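PDB 3LOO: anopheles gambiae adenosine kinase, which catalyses phosphoryl transfer from ATP to the 5'-hydroxyl of adenosine, giving AMP and ADP, as a pfkB-family adenosine kinase. Local coordinates for residues 80-85 / 315-320; 234-239 / 321-326. All coordinates share one frame; numbering follows the deposited sequence.

Contact 1: 80-85 / 315-320. With B4P (bis(adenosine)-5'-tetraphosphate), chain D.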
ATOM      1  N   GLY A  80      -1.342  10.873  -1.628  1.00 24.64           N
ATOM      2  CA  GLY A  80      -0.886   9.656  -0.929  1.00 23.64           C
ATOM      3  C   GLY A  80      -1.932   8.569  -0.840  1.00 23.54           C
ATOM      4  O   GLY A  80      -2.765   8.420  -1.731  1.00 23.20           O
ATOM      5  N   GLY A  81      -1.906   7.823   0.259  1.00 23.80           N
ATOM      6  CA  GLY A  81      -2.602   6.544   0.310  1.00 24.52           C
ATOM      7  C   GLY A  81      -1.697   5.467  -0.305  1.00 24.14           C
ATOM      8  O   GLY A  81      -1.155   5.619  -1.421  1.00 23.81           O
ATOM      9  N   SER A  82      -1.488   4.407   0.459  1.00 22.60           N
ATOM     10  CA  SER A  82      -0.547   3.347   0.092  1.00 21.80           C
ATOM     11  C   SER A  82      -0.793   2.745  -1.321  1.00 20.42           C
ATOM     12  O   SER A  82       0.081   2.781  -2.167  1.00 18.70           O
ATOM     13  CB  SER A  82      -0.611   2.241   1.145  1.00 21.60           C
ATOM     14  OG  SER A  82       0.332   1.232   0.845  1.00 26.28           O
ATOM     15  N   VAL A  83      -1.973   2.184  -1.546  1.00 19.31           N
ATOM     16  CA  VAL A  83      -2.282   1.497  -2.795  1.00 20.00           C
ATOM     17  C   VAL A  83      -2.308   2.510  -3.948  1.00 21.42           C
ATOM     18  O   VAL A  83      -1.801   2.231  -5.030  1.00 22.44           O
ATOM     19  CB  VAL A  83      -3.680   0.746  -2.726  1.00 19.80           C
ATOM     20  CG1 VAL A  83      -4.057   0.163  -4.124  1.00 17.89           C
ATOM     21  CG2 VAL A  83      -3.637  -0.338  -1.672  1.00 17.91           C
ATOM     22  N   GLN A  84      -2.895   3.688  -3.712  1.00 21.72           N
ATOM     23  CA  GLN A  84      -2.832   4.760  -4.695  1.00 22.18           C
ATOM     24  C   GLN A  84      -1.406   5.104  -5.143  1.00 21.83           C
ATOM     25  O   GLN A  84      -1.150   5.197  -6.360  1.00 21.49           O
ATOM     26  CB  GLN A  84      -3.579   6.016  -4.222  1.00 22.57           C
ATOM     27  CG  GLN A  84      -3.868   6.953  -5.399  1.00 24.66           C
ATOM     28  CD  GLN A  84      -4.926   8.011  -5.092  1.00 26.39           C
ATOM     29  OE1 GLN A  84      -5.795   8.251  -5.916  1.00 27.91           O
ATOM     30  NE2 GLN A  84      -4.814   8.691  -3.928  1.00 27.75           N
ATOM     31  N   ASN A  85      -0.502   5.284  -4.179  1.00 21.61           N
ATOM     32  CA  ASN A  85       0.908   5.541  -4.453  1.00 22.95           C
ATOM     33  C   ASN A  85       1.513   4.435  -5.335  1.00 23.21           C
ATOM     34  O   ASN A  85       2.225   4.719  -6.288  1.00 23.25           O
ATOM     35  CB  ASN A  85       1.755   5.513  -3.168  1.00 23.54           C
ATOM     36  CG  ASN A  85       1.624   6.765  -2.300  1.00 26.23           C
ATOM     37  OD1 ASN A  85       1.196   7.831  -2.743  1.00 26.89           O
ATOM     38  ND2 ASN A  85       1.979   6.606  -1.017  1.00 27.74           N
ATOM     39  N   ALA A 315       8.427   4.951   0.090  1.00 31.05           N
ATOM     40  CA  ALA A 315       9.433   4.080  -0.533  1.00 29.86           C
ATOM     41  C   ALA A 315       8.896   2.636  -0.691  1.00 28.95           C
ATOM     42  O   ALA A 315       9.075   2.015  -1.723  1.00 29.16           O
ATOM     43  CB  ALA A 315      10.710   4.087   0.269  1.00 29.08           C
ATOM     44  N   GLY A 316       8.278   2.116   0.366  1.00 28.23           N
ATOM     45  CA  GLY A 316       7.659   0.786   0.353  1.00 26.82           C
ATOM     46  C   GLY A 316       6.532   0.712  -0.668  1.00 25.20           C
ATOM     47  O   GLY A 316       6.373  -0.304  -1.335  1.00 25.81           O
ATOM     48  N   ASP A 317       5.772   1.800  -0.811  1.00 23.76           N
ATOM     49  CA  ASP A 317       4.696   1.833  -1.807  1.00 22.77           C
ATOM     50  C   ASP A 317       5.226   1.811  -3.235  1.00 21.99           C
ATOM     51  O   ASP A 317       4.663   1.120  -4.091  1.00 19.29           O
ATOM     52  CB  ASP A 317       3.726   3.012  -1.591  1.00 22.11           C
ATOM     53  CG  ASP A 317       3.124   3.044  -0.144  1.00 24.71           C
ATOM     54  OD1 ASP A 317       3.009   1.981   0.515  1.00 25.86           O
ATOM     55  OD2 ASP A 317       2.754   4.153   0.316  1.00 23.48           O
ATOM     56  N   ALA A 318       6.324   2.550  -3.448  1.00 19.74           N
ATOM     57  CA  ALA A 318       7.032   2.620  -4.703  1.00 22.28           C
ATOM     58  C   ALA A 318       7.713   1.320  -5.052  1.00 22.19           C
ATOM     59  O   ALA A 318       7.800   0.962  -6.248  1.00 23.10           O
ATOM     60  CB  ALA A 318       8.141   3.761  -4.622  1.00 20.63           C
ATOM     61  N   PHE A 319       8.227   0.640  -4.022  1.00 21.91           N
ATOM     62  CA  PHE A 319       8.781  -0.694  -4.213  1.00 22.77           C
ATOM     63  C   PHE A 319       7.700  -1.590  -4.814  1.00 22.68           C
ATOM     64  O   PHE A 319       7.943  -2.275  -5.808  1.00 24.62           O
ATOM     65  CB  PHE A 319       9.273  -1.317  -2.913  1.00 22.96           C
ATOM     66  CG  PHE A 319       9.681  -2.749  -3.079  1.00 25.27           C
ATOM     67  CD1 PHE A 319      10.972  -3.081  -3.519  1.00 25.79           C
ATOM     68  CD2 PHE A 319       8.754  -3.765  -2.868  1.00 24.93           C
ATOM     69  CE1 PHE A 319      11.338  -4.408  -3.729  1.00 28.65           C
ATOM     70  CE2 PHE A 319       9.110  -5.108  -3.088  1.00 27.74           C
ATOM     71  CZ  PHE A 319      10.390  -5.434  -3.516  1.00 27.86           C
ATOM     72  N   VAL A 320       6.517  -1.575  -4.229  1.00 22.00           N
ATOM     73  CA  VAL A 320       5.400  -2.395  -4.768  1.00 21.21           C
ATOM     74  C   VAL A 320       4.971  -1.956  -6.180  1.00 21.52           C
ATOM     75  O   VAL A 320       4.759  -2.798  -7.042  1.00 22.03           O
ATOM     76  CB  VAL A 320       4.181  -2.460  -3.823  1.00 20.61           C
ATOM     77  CG1 VAL A 320       2.972  -3.200  -4.510  1.00 19.87           C
ATOM     78  CG2 VAL A 320       4.541  -3.233  -2.535  1.00 20.32           C
TER
HETATM   79  PA  B4P D 349       5.884   5.379   4.522  1.00 40.64           P
HETATM   80  O1A B4P D 349       6.656   6.575   3.987  1.00 40.95           O
HETATM   81  O2A B4P D 349       5.687   5.288   6.035  1.00 41.59           O
HETATM   82  O3A B4P D 349       6.781   4.096   4.170  1.00 37.15           O
HETATM   83  PB  B4P D 349       6.210   2.898   3.286  1.00 39.28           P
HETATM   84  O1B B4P D 349       6.002   3.328   1.831  1.00 34.70           O
HETATM   85  O2B B4P D 349       5.127   2.107   3.999  1.00 32.11           O
HETATM   86  O3B B4P D 349       7.733   2.250   3.445  1.00 32.94           O
HETATM   87  PG  B4P D 349       8.145   0.843   4.112  1.00 26.54           P
HETATM   88  O1G B4P D 349       8.529   0.986   5.545  1.00 28.03           O
HETATM   89  O2G B4P D 349       6.998  -0.113   3.845  1.00 27.21           O
HETATM   90  O3G B4P D 349       9.406   0.357   3.254  1.00 30.34           O
HETATM   91  PD  B4P D 349      10.968   0.238   3.641  1.00 28.90           P
HETATM   92  O1D B4P D 349      11.320   1.399   4.496  1.00 32.04           O
HETATM   93  O2D B4P D 349      11.341  -1.156   4.061  1.00 31.89           O
HETATM   94  O5E B4P D 349       4.470   5.219   3.738  1.00 37.36           O
HETATM   95  C5E B4P D 349       3.836   6.466   3.558  1.00 31.39           C
HETATM   96  C4E B4P D 349       2.441   6.381   3.009  1.00 26.26           C
HETATM   97  O4E B4P D 349       1.562   5.613   3.831  1.00 25.53           O
HETATM   98  C3E B4P D 349       1.857   7.767   3.026  1.00 25.22           C
HETATM   99  O3E B4P D 349       1.890   8.200   1.651  1.00 25.51           O
HETATM  100  C2E B4P D 349       0.419   7.585   3.498  1.00 23.88           C
HETATM  101  O2E B4P D 349      -0.576   8.189   2.661  1.00 23.45           O
HETATM  102  C1E B4P D 349       0.253   6.056   3.588  1.00 23.53           C
HETATM  103  N9A B4P D 349      -0.622   5.715   4.724  1.00 22.72           N
HETATM  104  C8A B4P D 349      -0.390   5.895   6.057  1.00 21.15           C
HETATM  105  N7A B4P D 349      -1.482   5.443   6.740  1.00 22.96           N
HETATM  106  C5A B4P D 349      -2.419   5.010   5.845  1.00 21.56           C
HETATM  107  C6A B4P D 349      -3.701   4.444   5.939  1.00 23.67           C
HETATM  108  N6A B4P D 349      -4.345   4.246   7.131  1.00 21.85           N
HETATM  109  N1A B4P D 349      -4.363   4.128   4.798  1.00 21.15           N
HETATM  110  C2A B4P D 349      -3.788   4.297   3.581  1.00 23.11           C
HETATM  111  N3A B4P D 349      -2.557   4.823   3.467  1.00 21.23           N
HETATM  112  C4A B4P D 349      -1.856   5.174   4.576  1.00 23.00           C
HETATM  113  O5F B4P D 349      11.583   0.538   2.192  1.00 30.85           O
HETATM  114  C5F B4P D 349      11.088  -0.094   1.017  1.00 29.30           C
HETATM  115  C4F B4P D 349      12.184   0.037  -0.039  1.00 28.95           C
HETATM  116  O4F B4P D 349      12.682   1.384  -0.135  1.00 32.22           O
HETATM  117  C3F B4P D 349      13.419  -0.754   0.357  1.00 28.76           C
HETATM  118  O3F B4P D 349      13.227  -2.128   0.043  1.00 26.21           O
HETATM  119  C2F B4P D 349      14.505  -0.084  -0.461  1.00 29.96           C
HETATM  120  O2F B4P D 349      14.514  -0.599  -1.808  1.00 28.42           O
HETATM  121  C1F B4P D 349      14.084   1.397  -0.431  1.00 30.45           C
HETATM  122  N9B B4P D 349      14.805   2.043   0.712  1.00 33.12           N
HETATM  123  C8B B4P D 349      14.280   2.326   1.921  1.00 32.26           C
HETATM  124  N7B B4P D 349      15.205   2.895   2.731  1.00 35.36           N
HETATM  125  C5B B4P D 349      16.365   2.990   2.049  1.00 33.68           C
HETATM  126  C6B B4P D 349      17.648   3.454   2.328  1.00 36.13           C
HETATM  127  N6B B4P D 349      17.909   3.975   3.554  1.00 37.08           N
HETATM  128  N1B B4P D 349      18.616   3.400   1.362  1.00 35.76           N
HETATM  129  C2B B4P D 349      18.358   2.884   0.135  1.00 34.97           C
HETATM  130  N3B B4P D 349      17.126   2.402  -0.192  1.00 34.91           N
HETATM  131  C4B B4P D 349      16.102   2.422   0.718  1.00 33.65           C
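The carboxylate of D317 is gripped by two side chains of 80-85 from unequal directions. S82 OG donates to D317 OD1 over 2.8 Å, coming down on the oxygen from above the carboxylate plane, 60° out of it. N85 ND2 reaches D317 OD2 at 2.9 Å on the anti side, closer to the plane, by a nearly straight bond (N-H...O 166°) that runs in the plane of the N85 amide. Each oxygen therefore has its own donor, which should restrict rotation of the carboxylate. N85 CG lies beside its backbone N (chi1 -76°), which carries the amide across the D317 side chain, its plane tilted from the carboxylate; behind the polar ends, N85 CB packs on D317 CB at 3.6 Å.

The same ND2 also binds the ribose hydroxyl O3E of B4P at 3.1 Å, so one amide joins D317 to the sugar. G81 N holds the other hydroxyl, O2E, at 2.8 Å, and S82 N donates to adenine N3A at 3.2 Å, so the backbone here contacts both base and ribose. G80-G81 is consistent with the diglycine hinge of ribokinase-like enzymes. Across the contact, the start of helix 315-328 points backbone amides at the phosphates: D317 N meets O1B at 3.1 Å and G316 N meets O3B. This matches the anion hole that the GAGD end of the DTxGAGD signature forms in pfkB-family kinases, where the helix dipole probably adds to the pull on the phosphates.

The contact joins the N-terminal ends of two helices. S86 of helix 82-94 ties back to D317 O through its hydroxyl, V83 and V320 both rest on Y181 of strand 179-183, and A315, A318 and F319 lean on helix 333-350.

Contact 2: 234-239 / 321-326. With B4P (bis(adenosine)-5'-tetraphosphate), chain D.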
ATOM      1  N   VAL A 234       0.603 -13.189  -3.020  1.00 22.87           N
ATOM      2  CA  VAL A 234       1.818 -12.404  -2.690  1.00 21.99           C
ATOM      3  C   VAL A 234       1.494 -11.505  -1.478  1.00 22.03           C
ATOM      4  O   VAL A 234       0.512 -10.750  -1.483  1.00 21.24           O
ATOM      5  CB  VAL A 234       2.344 -11.512  -3.871  1.00 22.60           C
ATOM      6  CG1 VAL A 234       3.693 -10.887  -3.515  1.00 21.73           C
ATOM      7  CG2 VAL A 234       2.499 -12.294  -5.235  1.00 20.24           C
ATOM      8  N   LEU A 235       2.344 -11.588  -0.446  1.00 22.43           N
ATOM      9  CA  LEU A 235       2.259 -10.702   0.708  1.00 21.37           C
ATOM     10  C   LEU A 235       3.549  -9.843   0.777  1.00 21.59           C
ATOM     11  O   LEU A 235       4.644 -10.385   0.798  1.00 22.38           O
ATOM     12  CB  LEU A 235       2.124 -11.518   1.986  1.00 21.85           C
ATOM     13  CG  LEU A 235       2.144 -10.708   3.299  1.00 23.06           C
ATOM     14  CD1 LEU A 235       1.024  -9.685   3.297  1.00 23.50           C
ATOM     15  CD2 LEU A 235       2.095 -11.600   4.596  1.00 23.80           C
ATOM     16  N   PHE A 236       3.388  -8.530   0.777  1.00 20.81           N
ATOM     17  CA  PHE A 236       4.487  -7.587   0.983  1.00 21.89           C
ATOM     18  C   PHE A 236       4.392  -7.049   2.416  1.00 22.28           C
ATOM     19  O   PHE A 236       3.289  -6.962   2.991  1.00 22.24           O
ATOM     20  CB  PHE A 236       4.341  -6.383   0.046  1.00 21.33           C
ATOM     21  CG  PHE A 236       4.257  -6.733  -1.431  1.00 23.43           C
ATOM     22  CD1 PHE A 236       5.407  -6.875  -2.184  1.00 22.12           C
ATOM     23  CD2 PHE A 236       3.007  -6.860  -2.066  1.00 25.66           C
ATOM     24  CE1 PHE A 236       5.336  -7.150  -3.592  1.00 22.21           C
ATOM     25  CE2 PHE A 236       2.917  -7.160  -3.442  1.00 27.06           C
ATOM     26  CZ  PHE A 236       4.085  -7.296  -4.202  1.00 24.60           C
ATOM     27  N   GLY A 237       5.534  -6.661   2.982  1.00 23.38           N
ATOM     28  CA  GLY A 237       5.533  -5.942   4.264  1.00 23.56           C
ATOM     29  C   GLY A 237       6.948  -5.571   4.640  1.00 24.80           C
ATOM     30  O   GLY A 237       7.903  -6.060   4.028  1.00 24.54           O
ATOM     31  N   ASN A 238       7.102  -4.691   5.615  1.00 24.46           N
ATOM     32  CA  ASN A 238       8.456  -4.399   6.064  1.00 25.61           C
ATOM     33  C   ASN A 238       8.815  -5.260   7.295  1.00 25.75           C
ATOM     34  O   ASN A 238       8.019  -6.087   7.754  1.00 25.09           O
ATOM     35  CB  ASN A 238       8.683  -2.881   6.264  1.00 25.56           C
ATOM     36  CG  ASN A 238       7.955  -2.317   7.484  1.00 27.38           C
ATOM     37  OD1 ASN A 238       7.531  -3.053   8.358  1.00 28.16           O
ATOM     38  ND2 ASN A 238       7.761  -0.996   7.504  1.00 28.63           N
ATOM     39  N   GLU A 239      10.011  -5.095   7.807  1.00 27.23           N
ATOM     40  CA  GLU A 239      10.496  -5.995   8.850  1.00 29.38           C
ATOM     41  C   GLU A 239       9.672  -5.847  10.133  1.00 28.74           C
ATOM     42  O   GLU A 239       9.402  -6.819  10.810  1.00 29.63           O
ATOM     43  CB  GLU A 239      11.982  -5.744   9.111  1.00 30.13           C
ATOM     44  CG  GLU A 239      12.296  -4.535   9.951  1.00 35.09           C
ATOM     45  CD  GLU A 239      12.796  -3.394   9.110  1.00 46.80           C
ATOM     46  OE1 GLU A 239      12.032  -2.867   8.264  1.00 48.14           O
ATOM     47  OE2 GLU A 239      13.993  -3.046   9.280  1.00 52.86           O
ATOM     48  N   GLY A 321       4.851  -0.652  -6.418  1.00 23.12           N
ATOM     49  CA  GLY A 321       4.563  -0.178  -7.792  1.00 23.62           C
ATOM     50  C   GLY A 321       5.557  -0.717  -8.836  1.00 24.41           C
ATOM     51  O   GLY A 321       5.144  -1.125  -9.899  1.00 25.25           O
ATOM     52  N   GLY A 322       6.855  -0.699  -8.532  1.00 23.97           N
ATOM     53  CA  GLY A 322       7.899  -1.200  -9.443  1.00 24.50           C
ATOM     54  C   GLY A 322       7.706  -2.691  -9.697  1.00 24.59           C
ATOM     55  O   GLY A 322       7.779  -3.160 -10.836  1.00 23.87           O
ATOM     56  N   PHE A 323       7.467  -3.435  -8.615  1.00 23.41           N
ATOM     57  CA  PHE A 323       7.185  -4.874  -8.672  1.00 23.24           C
ATOM     58  C   PHE A 323       5.995  -5.175  -9.579  1.00 23.55           C
ATOM     59  O   PHE A 323       6.068  -6.079 -10.457  1.00 23.68           O
ATOM     60  CB  PHE A 323       6.925  -5.432  -7.254  1.00 23.48           C
ATOM     61  CG  PHE A 323       6.605  -6.921  -7.216  1.00 22.77           C
ATOM     62  CD1 PHE A 323       7.597  -7.847  -6.862  1.00 25.21           C
ATOM     63  CD2 PHE A 323       5.338  -7.386  -7.517  1.00 23.88           C
ATOM     64  CE1 PHE A 323       7.329  -9.225  -6.823  1.00 24.04           C
ATOM     65  CE2 PHE A 323       5.049  -8.752  -7.462  1.00 23.52           C
ATOM     66  CZ  PHE A 323       6.048  -9.682  -7.117  1.00 23.62           C
ATOM     67  N   LEU A 324       4.905  -4.442  -9.376  1.00 23.56           N
ATOM     68  CA  LEU A 324       3.647  -4.684 -10.133  1.00 23.82           C
ATOM     69  C   LEU A 324       3.835  -4.306 -11.623  1.00 24.45           C
ATOM     70  O   LEU A 324       3.263  -4.940 -12.493  1.00 25.06           O
ATOM     71  CB  LEU A 324       2.479  -3.869  -9.553  1.00 22.50           C
ATOM     72  CG  LEU A 324       1.898  -4.347  -8.205  1.00 24.51           C
ATOM     73  CD1 LEU A 324       0.948  -3.315  -7.689  1.00 22.72           C
ATOM     74  CD2 LEU A 324       1.156  -5.671  -8.393  1.00 26.94           C
ATOM     75  N   ALA A 325       4.602  -3.255 -11.903  1.00 24.35           N
ATOM     76  CA  ALA A 325       4.864  -2.881 -13.304  1.00 25.56           C
ATOM     77  C   ALA A 325       5.514  -4.045 -14.093  1.00 26.45           C
ATOM     78  O   ALA A 325       5.243  -4.242 -15.299  1.00 26.78           O
ATOM     79  CB  ALA A 325       5.730  -1.643 -13.357  1.00 25.08           C
ATOM     80  N   GLN A 326       6.402  -4.794 -13.438  1.00 27.12           N
ATOM     81  CA  GLN A 326       7.063  -5.909 -14.106  1.00 27.58           C
ATOM     82  C   GLN A 326       6.200  -7.145 -14.123  1.00 28.64           C
ATOM     83  O   GLN A 326       6.270  -7.925 -15.072  1.00 29.12           O
ATOM     84  CB  GLN A 326       8.435  -6.211 -13.504  1.00 27.44           C
ATOM     85  CG  GLN A 326       9.396  -5.038 -13.649  1.00 26.75           C
ATOM     86  CD  GLN A 326       9.446  -4.467 -15.076  1.00 31.11           C
ATOM     87  OE1 GLN A 326       9.346  -5.197 -16.061  1.00 32.57           O
ATOM     88  NE2 GLN A 326       9.609  -3.156 -15.184  1.00 29.88           N
TER
HETATM   89  PA  B4P D 349       5.884   5.379   4.522  1.00 40.64           P
HETATM   90  O1A B4P D 349       6.656   6.575   3.987  1.00 40.95           O
HETATM   91  O2A B4P D 349       5.687   5.288   6.035  1.00 41.59           O
HETATM   92  O3A B4P D 349       6.781   4.096   4.170  1.00 37.15           O
HETATM   93  PB  B4P D 349       6.210   2.898   3.286  1.00 39.28           P
HETATM   94  O1B B4P D 349       6.002   3.328   1.831  1.00 34.70           O
HETATM   95  O2B B4P D 349       5.127   2.107   3.999  1.00 32.11           O
HETATM   96  O3B B4P D 349       7.733   2.250   3.445  1.00 32.94           O
HETATM   97  PG  B4P D 349       8.145   0.843   4.112  1.00 26.54           P
HETATM   98  O1G B4P D 349       8.529   0.986   5.545  1.00 28.03           O
HETATM   99  O2G B4P D 349       6.998  -0.113   3.845  1.00 27.21           O
HETATM  100  O3G B4P D 349       9.406   0.357   3.254  1.00 30.34           O
HETATM  101  PD  B4P D 349      10.968   0.238   3.641  1.00 28.90           P
HETATM  102  O1D B4P D 349      11.320   1.399   4.496  1.00 32.04           O
HETATM  103  O2D B4P D 349      11.341  -1.156   4.061  1.00 31.89           O
HETATM  104  O5E B4P D 349       4.470   5.219   3.738  1.00 37.36           O
HETATM  105  C5E B4P D 349       3.836   6.466   3.558  1.00 31.39           C
HETATM  106  C4E B4P D 349       2.441   6.381   3.009  1.00 26.26           C
HETATM  107  O4E B4P D 349       1.562   5.613   3.831  1.00 25.53           O
HETATM  108  C3E B4P D 349       1.857   7.767   3.026  1.00 25.22           C
HETATM  109  O3E B4P D 349       1.890   8.200   1.651  1.00 25.51           O
HETATM  110  C2E B4P D 349       0.419   7.585   3.498  1.00 23.88           C
HETATM  111  O2E B4P D 349      -0.576   8.189   2.661  1.00 23.45           O
HETATM  112  C1E B4P D 349       0.253   6.056   3.588  1.00 23.53           C
HETATM  113  N9A B4P D 349      -0.622   5.715   4.724  1.00 22.72           N
HETATM  114  C8A B4P D 349      -0.390   5.895   6.057  1.00 21.15           C
HETATM  115  N7A B4P D 349      -1.482   5.443   6.740  1.00 22.96           N
HETATM  116  C5A B4P D 349      -2.419   5.010   5.845  1.00 21.56           C
HETATM  117  C6A B4P D 349      -3.701   4.444   5.939  1.00 23.67           C
HETATM  118  N6A B4P D 349      -4.345   4.246   7.131  1.00 21.85           N
HETATM  119  N1A B4P D 349      -4.363   4.128   4.798  1.00 21.15           N
HETATM  120  C2A B4P D 349      -3.788   4.297   3.581  1.00 23.11           C
HETATM  121  N3A B4P D 349      -2.557   4.823   3.467  1.00 21.23           N
HETATM  122  C4A B4P D 349      -1.856   5.174   4.576  1.00 23.00           C
HETATM  123  O5F B4P D 349      11.583   0.538   2.192  1.00 30.85           O
HETATM  124  C5F B4P D 349      11.088  -0.094   1.017  1.00 29.30           C
HETATM  125  C4F B4P D 349      12.184   0.037  -0.039  1.00 28.95           C
HETATM  126  O4F B4P D 349      12.682   1.384  -0.135  1.00 32.22           O
HETATM  127  C3F B4P D 349      13.419  -0.754   0.357  1.00 28.76           C
HETATM  128  O3F B4P D 349      13.227  -2.128   0.043  1.00 26.21           O
HETATM  129  C2F B4P D 349      14.505  -0.084  -0.461  1.00 29.96           C
HETATM  130  O2F B4P D 349      14.514  -0.599  -1.808  1.00 28.42           O
HETATM  131  C1F B4P D 349      14.084   1.397  -0.431  1.00 30.45           C
HETATM  132  N9B B4P D 349      14.805   2.043   0.712  1.00 33.12           N
HETATM  133  C8B B4P D 349      14.280   2.326   1.921  1.00 32.26           C
HETATM  134  N7B B4P D 349      15.205   2.895   2.731  1.00 35.36           N
HETATM  135  C5B B4P D 349      16.365   2.990   2.049  1.00 33.68           C
HETATM  136  C6B B4P D 349      17.648   3.454   2.328  1.00 36.13           C
HETATM  137  N6B B4P D 349      17.909   3.975   3.554  1.00 37.08           N
HETATM  138  N1B B4P D 349      18.616   3.400   1.362  1.00 35.76           N
HETATM  139  C2B B4P D 349      18.358   2.884   0.135  1.00 34.97           C
HETATM  140  N3B B4P D 349      17.126   2.402  -0.192  1.00 34.91           N
HETATM  141  C4B B4P D 349      16.102   2.422   0.718  1.00 33.65           C
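Strand residues V234 and F236 face helix residue F323 across a wide backbone gap, with F236 CA and F323 CA 10.4 Å apart, so long side chains must span it. The two phenyl rings do so as a T-shaped (edge-to-face) pair: the edge of F236 points at one face of F323, centroids 5.0 Å apart and planes at 84°. The touching edge is CZ and CE1 of F236, with CZ 3.5 Å from F323 CD2, toward the rim of the ring. With chi1 at 179°, F323 extends its ring out from the helix, the CG trans to N, to meet the strand. V234 sits two residues back on the same side; its CG1 lies over one face of F236 and approaches F323 CZ at 4.5 Å.

Two residues on from F236, N238 donates from ND2 to O1G of B4P at 2.9 Å, while its OD1 accepts from E241 N as N-cap of helix 239-248. The contact thus packs helix 315-328 on the central sheet: F236 and F323 share I278 of strand 276-281, V234 and L324 meet M209 of strand 207-211, and F323 also touches C336 and I337 of helix 333-350.

In the fold
Contacts 1 and 2 use consecutive six-residue segments of one helix, 315-328, with their centres 9 Å apart. Its N-terminal end meets the ligand and helix 82-94; farther along, F323 packs against strand 234-238. F236 of contact 2 also touches contact 1: V320 CG2 packs on F236 CG at 3.7 Å and F319 CE2 approaches F236 CD1 at 4.2 Å. Both contacts reach B4P at different points. Contact 1 binds one adenosine and, past the first phosphate, O1B and the bridging O3B, and the D317 side chain is about 4 Å from the bound magnesium ion; contact 2 reaches a phosphate oxygen farther along the tetraphosphate through N238. The bisubstrate-like ligand thus spans what are probably the adenosine and ATP sites.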